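Long-range contacts in uridylate kinase (Archaeoglobus fulgidus, PDB 2IJ9), which probably catalyses the reversible phosphorylation of UMP to UDP with ATP as phosphate donor, a step of pyrimidine nucleotide synthesis: residues Val4-Gly9 with Phe132-Asn137; Phe36-Gly41 with His114-Thr119; Ala120-Glu125 with Ala185-Arg190. The protein carries 1 engineered substitution. All coordinates share one frame; numbering follows the deposited sequence.

Interaction 1: Val4-Gly9 with Phe132-Asn137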
loop_
_atom_site.group_PDB
_atom_site.type_symbol
_atom_site.label_atom_id
_atom_site.label_comp_id
_atom_site.label_asym_id
_atom_site.label_seq_id
_atom_site.Cartn_x
_atom_site.Cartn_y
_atom_site.Cartn_z
ATOM N N VAL B 4 -19.997 -20.252 -6.522
ATOM C CA VAL B 4 -19.431 -18.969 -6.939
ATOM C C VAL B 4 -19.131 -18.166 -5.678
ATOM O O VAL B 4 -20.036 -17.876 -4.889
ATOM C CB VAL B 4 -20.389 -18.149 -7.855
ATOM C CG1 VAL B 4 -19.795 -16.767 -8.209
ATOM C CG2 VAL B 4 -20.700 -18.914 -9.113
ATOM N N LEU B 5 -17.859 -17.828 -5.484
ATOM C CA LEU B 5 -17.445 -16.970 -4.380
ATOM C C LEU B 5 -17.108 -15.588 -4.901
ATOM O O LEU B 5 -16.438 -15.440 -5.930
ATOM C CB LEU B 5 -16.226 -17.561 -3.673
ATOM C CG LEU B 5 -15.608 -16.745 -2.542
ATOM C CD1 LEU B 5 -16.658 -16.489 -1.492
ATOM C CD2 LEU B 5 -14.385 -17.464 -1.960
ATOM N N SER B 6 -17.555 -14.575 -4.180
ATOM C CA SER B 6 -17.237 -13.210 -4.566
ATOM C C SER B 6 -16.364 -12.539 -3.504
ATOM O O SER B 6 -16.792 -12.350 -2.369
ATOM C CB SER B 6 -18.526 -12.411 -4.794
ATOM O OG SER B 6 -18.345 -11.393 -5.765
ATOM N N LEU B 7 -15.137 -12.193 -3.876
ATOM C CA LEU B 7 -14.270 -11.420 -3.014
ATOM C C LEU B 7 -14.180 -9.996 -3.539
ATOM O O LEU B 7 -13.579 -9.755 -4.579
ATOM C CB LEU B 7 -12.889 -12.051 -2.973
ATOM C CG LEU B 7 -12.849 -13.481 -2.460
ATOM C CD1 LEU B 7 -11.588 -14.134 -2.943
ATOM C CD2 LEU B 7 -12.898 -13.475 -0.940
ATOM N N GLY B 8 -14.789 -9.060 -2.819
ATOM C CA GLY B 8 -14.863 -7.669 -3.246
ATOM C C GLY B 8 -13.603 -6.863 -2.986
ATOM O O GLY B 8 -12.536 -7.422 -2.679
ATOM N N GLY B 9 -13.736 -5.542 -3.129
ATOM C CA GLY B 9 -12.652 -4.600 -2.856
ATOM C C GLY B 9 -12.557 -4.296 -1.377
ATOM O O GLY B 9 -13.573 -4.019 -0.729
ATOM N N PHE B 132 -24.257 -19.101 -4.549
ATOM C CA PHE B 132 -23.521 -17.853 -4.715
ATOM C C PHE B 132 -23.159 -17.235 -3.362
ATOM O O PHE B 132 -24.011 -16.671 -2.687
ATOM C CB PHE B 132 -24.345 -16.865 -5.537
ATOM C CG PHE B 132 -23.700 -15.514 -5.704
ATOM C CD1 PHE B 132 -22.313 -15.364 -5.679
ATOM C CD2 PHE B 132 -24.489 -14.392 -5.929
ATOM C CE1 PHE B 132 -21.735 -14.116 -5.832
ATOM C CE2 PHE B 132 -23.914 -13.141 -6.101
ATOM C CZ PHE B 132 -22.536 -13.003 -6.057
ATOM N N ILE B 133 -21.883 -17.320 -2.996
ATOM C CA ILE B 133 -21.396 -16.767 -1.739
ATOM C C ILE B 133 -20.722 -15.404 -1.951
ATOM O O ILE B 133 -19.626 -15.300 -2.517
ATOM C CB ILE B 133 -20.439 -17.749 -1.051
ATOM C CG1 ILE B 133 -21.117 -19.112 -0.912
ATOM C CG2 ILE B 133 -20.000 -17.210 0.307
ATOM C CD1 ILE B 133 -20.247 -20.157 -0.279
ATOM N N ASN B 134 -21.398 -14.358 -1.494
ATOM C CA ASN B 134 -20.924 -12.990 -1.672
ATOM C C ASN B 134 -20.164 -12.459 -0.429
ATOM O O ASN B 134 -20.759 -11.848 0.470
ATOM C CB ASN B 134 -22.099 -12.076 -2.051
ATOM C CG ASN B 134 -21.656 -10.689 -2.414
ATOM O OD1 ASN B 134 -20.560 -10.488 -2.951
ATOM N ND2 ASN B 134 -22.505 -9.713 -2.127
ATOM N N ALA B 135 -18.853 -12.700 -0.390
ATOM C CA ALA B 135 -18.026 -12.345 0.760
ATOM C C ALA B 135 -17.664 -10.867 0.773
ATOM O O ALA B 135 -16.707 -10.449 0.116
ATOM C CB ALA B 135 -16.776 -13.176 0.771
ATOM N N THR B 136 -18.423 -10.090 1.539
ATOM C CA THR B 136 -18.211 -8.651 1.653
ATOM C C THR B 136 -17.550 -8.274 3.000
ATOM O O THR B 136 -17.160 -9.151 3.777
ATOM C CB THR B 136 -19.535 -7.858 1.366
ATOM O OG1 THR B 136 -19.320 -6.449 1.540
ATOM C CG2 THR B 136 -20.676 -8.318 2.265
ATOM N N ASN B 137 -17.403 -6.974 3.256
ATOM C CA ASN B 137 -16.775 -6.493 4.489
ATOM C C ASN B 137 -17.805 -6.172 5.569
ATOM O O ASN B 137 -17.454 -5.818 6.694
ATOM C CB ASN B 137 -15.847 -5.295 4.218
ATOM C CG ASN B 137 -16.403 -4.351 3.170
ATOM O OD1 ASN B 137 -17.612 -4.104 3.115
ATOM N ND2 ASN B 137 -15.519 -3.823 2.322
#
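Val4-Leu7 and Phe132-Thr136 pair as neighbouring parallel strands, their axes 4.7 Å apart and 14° from parallel, with Val4 facing Phe132, Leu5 Ile133, Ser6 Asn134 and Leu7 Ala135. Ile133 N gives a hydrogen bond to Val4 O at 2.7 Å, and Ile133 O takes Ser6 N at 2.8 Å, so Ile133 binds through both its backbone groups. The third bond, Ala135 N to Ser6 O, is weak, and beyond it Gly8 and Thr136 separate.

On the face of Val4, Ser6 and Phe132, the aromatic residue, with CG anti to the backbone N (chi1 177°), turns the CD1/CE1 edge of its ring to the partner strand; CD1 reaches Val4 CG1 at 3.8 Å. Val4 O lies in the ring plane at the edge, and Ser6 CB meets CE1 at 3.8 Å. One edge of the ring thus touches both Val4 and Ser6. Helix 117-126 packs on this face through Ala120 and Ala124.

On the other face Leu5 CD1 bridges two residues, 3.9 Å from Ile133 CG2 and 4.0 Å from Ala135 CB, with helix 202-209 beyond.

This buried pair lies in the central sheet of the alpha/beta/alpha amino acid kinase fold. Its C-terminal ends carry Gly9, Thr136 and Asn137, predicted to bind ATP; Gly9 O also accepts a hydrogen bond from Arg46.

Interaction 2: Phe36-Gly41 with His114-Thr119. With SO4 (sulfate ion), chain D.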
loop_
_atom_site.group_PDB
_atom_site.type_symbol
_atom_site.label_atom_id
_atom_site.label_comp_id
_atom_site.label_asym_id
_atom_site.label_seq_id
_atom_site.Cartn_x
_atom_site.Cartn_y
_atom_site.Cartn_z
ATOM N N PHE B 36 -15.715 -21.333 -8.293
ATOM C CA PHE B 36 -15.356 -20.193 -9.100
ATOM C C PHE B 36 -15.114 -19.030 -8.157
ATOM O O PHE B 36 -15.865 -18.836 -7.198
ATOM C CB PHE B 36 -16.497 -19.858 -10.053
ATOM C CG PHE B 36 -16.742 -20.910 -11.103
ATOM C CD1 PHE B 36 -16.502 -20.637 -12.447
ATOM C CD2 PHE B 36 -17.217 -22.171 -10.745
ATOM C CE1 PHE B 36 -16.726 -21.603 -13.406
ATOM C CE2 PHE B 36 -17.438 -23.133 -11.697
ATOM C CZ PHE B 36 -17.200 -22.846 -13.028
ATOM N N VAL B 37 -14.060 -18.264 -8.413
ATOM C CA VAL B 37 -13.760 -17.078 -7.618
ATOM C C VAL B 37 -13.706 -15.820 -8.481
ATOM O O VAL B 37 -12.984 -15.769 -9.476
ATOM C CB VAL B 37 -12.420 -17.208 -6.902
ATOM C CG1 VAL B 37 -12.191 -15.982 -6.048
ATOM C CG2 VAL B 37 -12.382 -18.456 -6.035
ATOM N N VAL B 38 -14.472 -14.809 -8.093
ATOM C CA VAL B 38 -14.410 -13.510 -8.750
ATOM C C VAL B 38 -13.830 -12.417 -7.824
ATOM O O VAL B 38 -14.499 -11.928 -6.909
ATOM C CB VAL B 38 -15.798 -13.069 -9.231
ATOM C CG1 VAL B 38 -15.708 -11.748 -10.021
ATOM C CG2 VAL B 38 -16.440 -14.170 -10.050
ATOM N N VAL B 39 -12.590 -12.025 -8.078
ATOM C CA VAL B 39 -11.954 -10.990 -7.288
ATOM C C VAL B 39 -12.253 -9.587 -7.846
ATOM O O VAL B 39 -12.528 -9.411 -9.028
ATOM C CB VAL B 39 -10.435 -11.201 -7.215
ATOM C CG1 VAL B 39 -10.088 -12.699 -7.102
ATOM C CG2 VAL B 39 -9.779 -10.603 -8.421
ATOM N N GLY B 40 -12.205 -8.588 -6.978
ATOM C CA GLY B 40 -12.456 -7.219 -7.379
ATOM C C GLY B 40 -11.192 -6.383 -7.350
ATOM O O GLY B 40 -10.116 -6.871 -6.991
ATOM N N GLY B 41 -11.319 -5.113 -7.720
ATOM C CA GLY B 41 -10.154 -4.248 -7.891
ATOM C C GLY B 41 -9.434 -3.774 -6.639
ATOM O O GLY B 41 -8.226 -3.499 -6.685
ATOM N N HIS B 114 -21.087 -2.559 -14.628
ATOM C CA HIS B 114 -21.333 -2.875 -13.216
ATOM C C HIS B 114 -20.516 -4.099 -12.802
ATOM O O HIS B 114 -20.166 -4.934 -13.641
ATOM C CB HIS B 114 -22.832 -3.056 -12.929
ATOM C CG HIS B 114 -23.613 -1.777 -12.976
ATOM N ND1 HIS B 114 -24.063 -1.221 -14.154
ATOM C CD2 HIS B 114 -24.016 -0.941 -11.990
ATOM C CE1 HIS B 114 -24.712 -0.100 -13.893
ATOM N NE2 HIS B 114 -24.698 0.093 -12.586
ATOM N N THR B 115 -20.211 -4.198 -11.512
ATOM C CA THR B 115 -19.067 -4.986 -11.101
ATOM C C THR B 115 -19.250 -5.954 -9.946
ATOM O O THR B 115 -20.123 -5.789 -9.095
ATOM C CB THR B 115 -17.852 -4.070 -10.784
ATOM O OG1 THR B 115 -18.311 -2.821 -10.247
ATOM C CG2 THR B 115 -17.022 -3.802 -12.043
ATOM N N THR B 116 -18.378 -6.963 -9.984
ATOM C CA THR B 116 -18.085 -7.984 -8.949
ATOM C C THR B 116 -19.238 -8.777 -8.371
ATOM O O THR B 116 -19.298 -9.986 -8.570
ATOM C CB THR B 116 -17.173 -7.474 -7.841
ATOM O OG1 THR B 116 -16.278 -6.486 -8.373
ATOM C CG2 THR B 116 -16.371 -8.648 -7.277
ATOM N N ASP B 117 -20.126 -8.109 -7.639
ATOM C CA ASP B 117 -21.368 -8.727 -7.192
ATOM C C ASP B 117 -22.183 -9.146 -8.402
ATOM O O ASP B 117 -22.563 -10.316 -8.531
ATOM C CB ASP B 117 -22.181 -7.750 -6.343
ATOM C CG ASP B 117 -21.516 -7.434 -5.027
ATOM O OD1 ASP B 117 -20.521 -8.113 -4.689
ATOM O OD2 ASP B 117 -21.987 -6.511 -4.330
ATOM N N ALA B 118 -22.429 -8.183 -9.291
ATOM C CA ALA B 118 -23.221 -8.420 -10.495
ATOM C C ALA B 118 -22.505 -9.427 -11.371
ATOM O O ALA B 118 -23.084 -10.441 -11.751
ATOM C CB ALA B 118 -23.466 -7.123 -11.240
ATOM N N THR B 119 -21.227 -9.165 -11.640
ATOM C CA THR B 119 -20.404 -10.079 -12.413
ATOM C C THR B 119 -20.511 -11.516 -11.916
ATOM O O THR B 119 -20.752 -12.426 -12.703
ATOM C CB THR B 119 -18.958 -9.636 -12.383
ATOM O OG1 THR B 119 -18.835 -8.416 -13.127
ATOM C CG2 THR B 119 -18.042 -10.719 -12.971
HETATM S S SO4 D . -14.294 -3.975 -6.223
HETATM O O1 SO4 D . -14.391 -5.287 -5.600
HETATM O O2 SO4 D . -13.743 -4.095 -7.570
HETATM O O3 SO4 D . -15.641 -3.406 -6.306
HETATM O O4 SO4 D . -13.408 -3.118 -5.439
#
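Val38 and the two threonines Thr116 and Thr119 meet through methyl groups, and no hydrogen bond joins the strand 36-39 to the turn and helix start at 114-119. The packed part centres on Val38 CG1, which stands anti to the backbone N (chi1 -176°). It lies 3.9 Å from Thr119 CG2 and 4.2 Å from Thr116 CG2. The two approaches differ: the side chains of Val38 and Thr116 run antiparallel past one another, whereas Thr119 points its CB at the strand and brings its methyl across the valine. Thr116 CG2 is also 3.8 Å from Val38 O, so the methyl packs on the strand backbone as well, toward Gly40.

Above this patch the contact becomes looser and polar. Thr116 turns its hydroxyl toward a bound sulfate, but OG1 is 3.6 Å from sulfate O1 and makes no hydrogen bond there. The ion is held instead by the backbone: Gly41 N binds sulfate O2 at 2.6 Å with an N-H...O angle of 160°, and Gly42 N is a second donor. A beta carbon at Gly40 would collide with sulfate O1 as modelled. The ion probably comes from the crystallisation liquor, yet its place at the strand-turn-helix junction is consistent with a phosphate position. Gly41, Thr115 and Thr116 are predicted to bind UMP, Gly42 to bind ATP. Away from the strand, Thr115 is exposed to solvent.

Within the fold, strand 34-39 is flanked in the sheet by 2-7 and 104-107. Val38 is further packed by Ala120 and Leu123 of helix 117-126, while Val37 and Val39 turn to helix 59-80.

Interaction 3: Ala120-Glu125 with Ala185-Arg190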
loop_
_atom_site.group_PDB
_atom_site.type_symbol
_atom_site.label_atom_id
_atom_site.label_comp_id
_atom_site.label_asym_id
_atom_site.label_seq_id
_atom_site.Cartn_x
_atom_site.Cartn_y
_atom_site.Cartn_z
ATOM N N ALA B 120 -20.371 -11.710 -10.611
ATOM C CA ALA B 120 -20.413 -13.050 -10.048
ATOM C C ALA B 120 -21.816 -13.624 -10.052
ATOM O O ALA B 120 -21.979 -14.839 -10.149
ATOM C CB ALA B 120 -19.831 -13.070 -8.647
ATOM N N ALA B 121 -22.826 -12.761 -9.939
ATOM C CA ALA B 121 -24.225 -13.206 -10.032
ATOM C C ALA B 121 -24.489 -13.743 -11.431
ATOM O O ALA B 121 -24.964 -14.871 -11.580
ATOM C CB ALA B 121 -25.201 -12.078 -9.687
ATOM N N LEU B 122 -24.154 -12.938 -12.444
ATOM C CA LEU B 122 -24.154 -13.376 -13.840
ATOM C C LEU B 122 -23.451 -14.732 -14.055
ATOM O O LEU B 122 -24.024 -15.633 -14.659
ATOM C CB LEU B 122 -23.527 -12.298 -14.714
ATOM C CG LEU B 122 -24.312 -10.980 -14.735
ATOM C CD1 LEU B 122 -23.393 -9.799 -15.007
ATOM C CD2 LEU B 122 -25.445 -11.018 -15.737
ATOM N N LEU B 123 -22.231 -14.872 -13.537
ATOM C CA LEU B 123 -21.467 -16.118 -13.634
ATOM C C LEU B 123 -22.174 -17.309 -13.019
ATOM O O LEU B 123 -22.192 -18.391 -13.602
ATOM C CB LEU B 123 -20.081 -15.967 -13.009
ATOM C CG LEU B 123 -19.185 -17.201 -13.149
ATOM C CD1 LEU B 123 -19.016 -17.568 -14.609
ATOM C CD2 LEU B 123 -17.820 -17.002 -12.482
ATOM N N ALA B 124 -22.749 -17.104 -11.845
ATOM C CA ALA B 124 -23.522 -18.137 -11.171
ATOM C C ALA B 124 -24.640 -18.674 -12.064
ATOM O O ALA B 124 -24.785 -19.885 -12.257
ATOM C CB ALA B 124 -24.099 -17.583 -9.869
ATOM N N GLU B 125 -25.422 -17.744 -12.599
ATOM C CA GLU B 125 -26.540 -18.040 -13.484
ATOM C C GLU B 125 -26.065 -18.795 -14.722
ATOM O O GLU B 125 -26.551 -19.882 -14.986
ATOM C CB GLU B 125 -27.229 -16.732 -13.855
ATOM C CG GLU B 125 -28.465 -16.844 -14.703
ATOM C CD GLU B 125 -28.893 -15.481 -15.229
ATOM O OE1 GLU B 125 -28.070 -14.837 -15.921
ATOM O OE2 GLU B 125 -30.038 -15.051 -14.948
ATOM N N ALA B 185 -28.811 -8.277 -7.324
ATOM C CA ALA B 185 -30.038 -8.762 -6.675
ATOM C C ALA B 185 -31.102 -9.189 -7.680
ATOM O O ALA B 185 -31.653 -10.285 -7.574
ATOM C CB ALA B 185 -30.596 -7.694 -5.737
ATOM N N LYS B 186 -31.386 -8.311 -8.644
ATOM C CA LYS B 186 -32.268 -8.632 -9.767
ATOM C C LYS B 186 -31.830 -9.932 -10.437
ATOM O O LYS B 186 -32.651 -10.832 -10.641
ATOM C CB LYS B 186 -32.277 -7.492 -10.789
ATOM C CG LYS B 186 -33.071 -6.270 -10.349
ATOM C CD LYS B 186 -32.535 -4.980 -10.965
ATOM C CE LYS B 186 -32.834 -4.867 -12.458
ATOM N NZ LYS B 186 -34.292 -4.830 -12.762
ATOM N N ILE B 187 -30.534 -10.026 -10.754
ATOM C CA ILE B 187 -29.951 -11.236 -11.322
ATOM C C ILE B 187 -30.136 -12.435 -10.386
ATOM O O ILE B 187 -30.507 -13.519 -10.845
ATOM C CB ILE B 187 -28.471 -11.047 -11.718
ATOM C CG1 ILE B 187 -28.359 -10.008 -12.838
ATOM C CG2 ILE B 187 -27.866 -12.370 -12.211
ATOM C CD1 ILE B 187 -26.994 -9.315 -12.943
ATOM N N ILE B 188 -29.929 -12.239 -9.085
ATOM C CA ILE B 188 -30.155 -13.324 -8.122
ATOM C C ILE B 188 -31.611 -13.802 -8.119
ATOM O O ILE B 188 -31.879 -15.011 -7.975
ATOM C CB ILE B 188 -29.780 -12.933 -6.692
ATOM C CG1 ILE B 188 -28.337 -12.458 -6.633
ATOM C CG2 ILE B 188 -29.967 -14.124 -5.765
ATOM C CD1 ILE B 188 -27.999 -11.700 -5.376
ATOM N N GLU B 189 -32.536 -12.854 -8.282
ATOM C CA GLU B 189 -33.966 -13.165 -8.319
ATOM C C GLU B 189 -34.318 -14.005 -9.536
ATOM O O GLU B 189 -34.996 -15.025 -9.407
ATOM C CB GLU B 189 -34.832 -11.901 -8.281
ATOM C CG GLU B 189 -36.315 -12.204 -8.097
ATOM C CD GLU B 189 -37.211 -11.001 -8.307
ATOM O OE1 GLU B 189 -36.695 -9.870 -8.383
ATOM O OE2 GLU B 189 -38.443 -11.185 -8.394
ATOM N N ARG B 190 -33.843 -13.576 -10.706
ATOM C CA ARG B 190 -34.025 -14.327 -11.952
ATOM C C ARG B 190 -33.441 -15.727 -11.857
ATOM O O ARG B 190 -34.096 -16.697 -12.222
ATOM C CB ARG B 190 -33.399 -13.586 -13.133
ATOM C CG ARG B 190 -34.281 -12.498 -13.705
ATOM C CD ARG B 190 -33.794 -12.038 -15.077
ATOM N NE ARG B 190 -33.189 -10.707 -15.038
ATOM C CZ ARG B 190 -33.157 -9.868 -16.071
ATOM N NH1 ARG B 190 -33.694 -10.212 -17.237
ATOM N NH2 ARG B 190 -32.591 -8.676 -15.938
#
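Glu125 and Arg190 bring the two flat groups of this contact to one end of it, but they neither stack nor pair. The carboxylate and guanidinium planes stand 85° apart, which excludes a parallel arrangement. Between these two residues the nearest approach is that of Glu125 OE2 to the aliphatic Arg190 CB, at 4.1 Å, while OE2 remains 5.4 Å from Arg190 NE. With no salt bridge formed, the opposite charges may still attract each other weakly.

The setting is a pair of nearly parallel helices on one layer of the alpha/beta/alpha amino acid kinase fold. Their segment axes approach to 9.0 Å with 14° between directions, and the closest CA pair is Ala121 and Ile187. Such proximity is consistent with the small side chain of Ala121, whose CB points at the partner helix and meets Ile187 CG2 at 3.7 Å. Ile188 CG1 lies at the limit of contact with Ala121 CB. Another side of helix 117-126 lies on the sheet, with Leu123 on Phe36.

Ile187 contacts two residues through separate branches, CG2 serving Ala121 and CD1 serving Leu122. An alanine here would probably open a gap between the helices, leaving the Leu122 methyls without their partner and Ala121 CB without its closest side-chain neighbour, CG2. Leu122 itself also touches Phe111, a predicted UMP-binding residue. On its other flank the leucine meets the tip of the isoleucine: Ile187 CD1 is 3.6 Å from both CG and CD2 of Leu122.

From the N terminus, strand 2-7 opens interaction 1 and strand 34-39 opens interaction 2. The latter closes first, at residues 114-119, where the chain enters helix 117-126; its loop lies wholly within that of interaction 1. Without a break the helix continues into 120-125 and opens interaction 3. Interaction 1 then closes at strand 131-136, and interaction 3 only at helix 182-191, so these two loops cross. Leu5 joins the strands of interactions 1 and 2 through probable backbone hydrogen bonds to Phe36 and Val38. Helix 117-126 serves interactions 2 and 3, and Ala120, from a segment of interaction 3, touches residues of both other contacts, tying the central sheet to the helix layer.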